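Local coordinates for similar to yteR (Bacilus subtilis) (Clostridium acetobutylicum, PDB 4WU0), which probably hydrolyses unsaturated rhamnogalacturonan fragments derived from pectin, as a glycoside hydrolase of family GH105, at residues N101-I106 and T137-Y142. Sequence-based numbering, arbitrary orientation.
Sequences NLRKQI and TFYAKY
Arg103 lies with its aliphatic stem across one face of the Tyr142 ring. Its CB sits 4.0 Å from the ring centroid, a CH-pi contact, and CD runs along the same face at 3.7 Å from CE1 of Tyr142. CG of Arg103 is anti to the backbone N (chi1 172°), and the chain then bends at chi2. This bend carries the guanidinium over to Tyr139, whose OH stands over one guanidinium face. The guanidinium and the Tyr139 ring are steeply inclined, 68° apart, so they do not stack. Ile106 covers a face of the Tyr139 ring: CD1 makes a CH-pi contact 4.0 Å from the centroid, while CG2 lies 3.8 Å from CE2 of Tyr139. Ile106 CD1 also reaches Phe138 CE2, at 4.2 Å. Leu102 CB meets the tip of Phe138, at CZ.

The polar ends are held from outside. Glu151 OE1 serves two partners, with a salt bridge to Arg103 NH2 and a hydrogen bond with Tyr139 OH. Asp107 OD1 makes a salt bridge with Arg103 NH1. Tyr142 OH is hydrogen-bonded to Arg96 NH1.

The axes of segments 101-106 and 137-142 cross at -119°, 11.2 Å apart. Three aromatic residues of helix 129-146 bridge this buried separation to Leu102, Arg103 and Ile106 of helix 93-108, within the family's (alpha/alpha)6-barrel fold.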
loop_
_atom_site.group_PDB
_atom_site.type_symbol
_atom_site.label_atom_id
_atom_site.label_comp_id
_atom_site.label_asym_id
_atom_site.label_seq_id
_atom_site.Cartn_x
_atom_site.Cartn_y
_atom_site.Cartn_z
ATOM N N ASN A 101 -1.185 21.735 -0.455
ATOM C CA ASN A 101 -0.516 21.622 -1.745
ATOM C C ASN A 101 -0.783 20.271 -2.399
ATOM O O ASN A 101 -1.027 20.199 -3.600
ATOM C CB ASN A 101 0.996 21.886 -1.614
ATOM C CG ASN A 101 1.312 23.336 -1.298
ATOM O OD1 ASN A 101 0.578 24.251 -1.699
ATOM N ND2 ASN A 101 2.408 23.563 -0.569
ATOM N N LEU A 102 -0.760 19.188 -1.620
ATOM C CA LEU A 102 -1.056 17.884 -2.175
ATOM C C LEU A 102 -2.512 17.786 -2.600
ATOM O O LEU A 102 -2.816 17.237 -3.652
ATOM C CB LEU A 102 -0.754 16.779 -1.154
ATOM C CG LEU A 102 0.725 16.615 -0.805
ATOM C CD1 LEU A 102 0.856 15.635 0.362
ATOM C CD2 LEU A 102 1.558 16.131 -2.001
ATOM N N ARG A 103 -3.419 18.322 -1.789
ATOM C CA ARG A 103 -4.836 18.260 -2.106
ATOM C C ARG A 103 -5.146 18.964 -3.426
ATOM O O ARG A 103 -6.063 18.561 -4.154
ATOM C CB ARG A 103 -5.656 18.849 -0.955
ATOM C CG ARG A 103 -7.133 19.023 -1.246
ATOM C CD ARG A 103 -7.837 17.711 -1.474
ATOM N NE ARG A 103 -9.257 17.912 -1.711
ATOM C CZ ARG A 103 -9.772 18.293 -2.876
ATOM N NH1 ARG A 103 -8.977 18.509 -3.926
ATOM N NH2 ARG A 103 -11.080 18.441 -3.012
ATOM N N LYS A 104 -4.399 20.026 -3.731
ATOM C CA LYS A 104 -4.589 20.750 -4.987
ATOM C C LYS A 104 -4.353 19.844 -6.214
ATOM O O LYS A 104 -4.939 20.058 -7.256
ATOM C CB LYS A 104 -3.702 22.003 -5.024
ATOM C CG LYS A 104 -3.783 22.827 -6.296
ATOM C CD LYS A 104 -5.199 23.259 -6.572
ATOM C CE LYS A 104 -5.303 24.213 -7.754
ATOM N NZ LYS A 104 -6.705 24.298 -8.236
ATOM N N GLN A 105 -3.516 18.824 -6.091
ATOM C CA GLN A 105 -3.309 17.897 -7.206
ATOM C C GLN A 105 -4.608 17.193 -7.607
ATOM O O GLN A 105 -4.866 16.946 -8.776
ATOM C CB GLN A 105 -2.259 16.848 -6.844
ATOM C CG GLN A 105 -1.882 15.964 -8.018
ATOM C CD GLN A 105 -0.751 15.000 -7.703
ATOM O OE1 GLN A 105 0.221 15.346 -7.033
ATOM N NE2 GLN A 105 -0.876 13.775 -8.214
ATOM N N ILE A 106 -5.428 16.876 -6.612
ATOM C CA ILE A 106 -6.672 16.166 -6.844
ATOM C C ILE A 106 -7.646 16.980 -7.679
ATOM O O ILE A 106 -8.462 16.416 -8.408
ATOM C CB ILE A 106 -7.265 15.686 -5.495
ATOM C CG1 ILE A 106 -6.378 14.578 -4.957
ATOM C CG2 ILE A 106 -8.687 15.172 -5.657
ATOM C CD1 ILE A 106 -6.632 14.200 -3.491
ATOM N N THR A 137 -6.966 6.403 -1.203
ATOM C CA THR A 137 -6.880 6.202 0.242
ATOM C C THR A 137 -6.369 7.447 0.985
ATOM O O THR A 137 -6.849 7.767 2.076
ATOM C CB THR A 137 -6.036 4.940 0.601
ATOM O OG1 THR A 137 -6.613 3.804 -0.049
ATOM C CG2 THR A 137 -5.979 4.669 2.084
ATOM N N PHE A 138 -5.380 8.128 0.431
ATOM C CA PHE A 138 -4.946 9.382 1.015
ATOM C C PHE A 138 -6.101 10.381 0.996
ATOM O O PHE A 138 -6.356 11.081 1.985
ATOM C CB PHE A 138 -3.780 9.992 0.250
ATOM C CG PHE A 138 -3.647 11.480 0.466
ATOM C CD1 PHE A 138 -3.252 11.976 1.693
ATOM C CD2 PHE A 138 -3.967 12.388 -0.533
ATOM C CE1 PHE A 138 -3.150 13.369 1.910
ATOM C CE2 PHE A 138 -3.857 13.760 -0.321
ATOM C CZ PHE A 138 -3.441 14.242 0.904
ATOM N N TYR A 139 -6.795 10.442 -0.141
ATOM C CA TYR A 139 -7.902 11.377 -0.309
ATOM C C TYR A 139 -8.964 11.102 0.769
ATOM O O TYR A 139 -9.486 12.018 1.384
ATOM C CB TYR A 139 -8.460 11.259 -1.744
ATOM C CG TYR A 139 -9.479 12.281 -2.165
ATOM C CD1 TYR A 139 -9.687 13.448 -1.441
ATOM C CD2 TYR A 139 -10.211 12.096 -3.331
ATOM C CE1 TYR A 139 -10.623 14.360 -1.843
ATOM C CE2 TYR A 139 -11.143 13.007 -3.735
ATOM C CZ TYR A 139 -11.347 14.136 -2.994
ATOM O OH TYR A 139 -12.298 15.048 -3.413
ATOM N N ALA A 140 -9.243 9.831 1.047
ATOM C CA ALA A 140 -10.193 9.493 2.105
ATOM C C ALA A 140 -9.749 9.992 3.473
ATOM O O ALA A 140 -10.544 10.542 4.234
ATOM C CB ALA A 140 -10.430 7.974 2.145
ATOM N N LYS A 141 -8.477 9.781 3.808
ATOM C CA LYS A 141 -7.960 10.271 5.080
ATOM C C LYS A 141 -8.018 11.793 5.139
ATOM O O LYS A 141 -8.316 12.363 6.179
ATOM C CB LYS A 141 -6.551 9.734 5.325
ATOM C CG LYS A 141 -6.553 8.203 5.483
ATOM C CD LYS A 141 -5.171 7.625 5.606
ATOM C CE LYS A 141 -5.240 6.147 6.006
ATOM N NZ LYS A 141 -5.769 5.955 7.395
ATOM N N TYR A 142 -7.746 12.450 4.017
ATOM C CA TYR A 142 -7.780 13.896 3.972
ATOM C C TYR A 142 -9.211 14.386 4.213
ATOM O O TYR A 142 -9.442 15.312 4.990
ATOM C CB TYR A 142 -7.278 14.389 2.617
ATOM C CG TYR A 142 -7.129 15.886 2.538
ATOM C CD1 TYR A 142 -8.217 16.688 2.246
ATOM C CD2 TYR A 142 -5.914 16.498 2.773
ATOM C CE1 TYR A 142 -8.093 18.060 2.188
ATOM C CE2 TYR A 142 -5.787 17.848 2.711
ATOM C CZ TYR A 142 -6.874 18.630 2.446
ATOM O OH TYR A 142 -6.725 19.999 2.388
#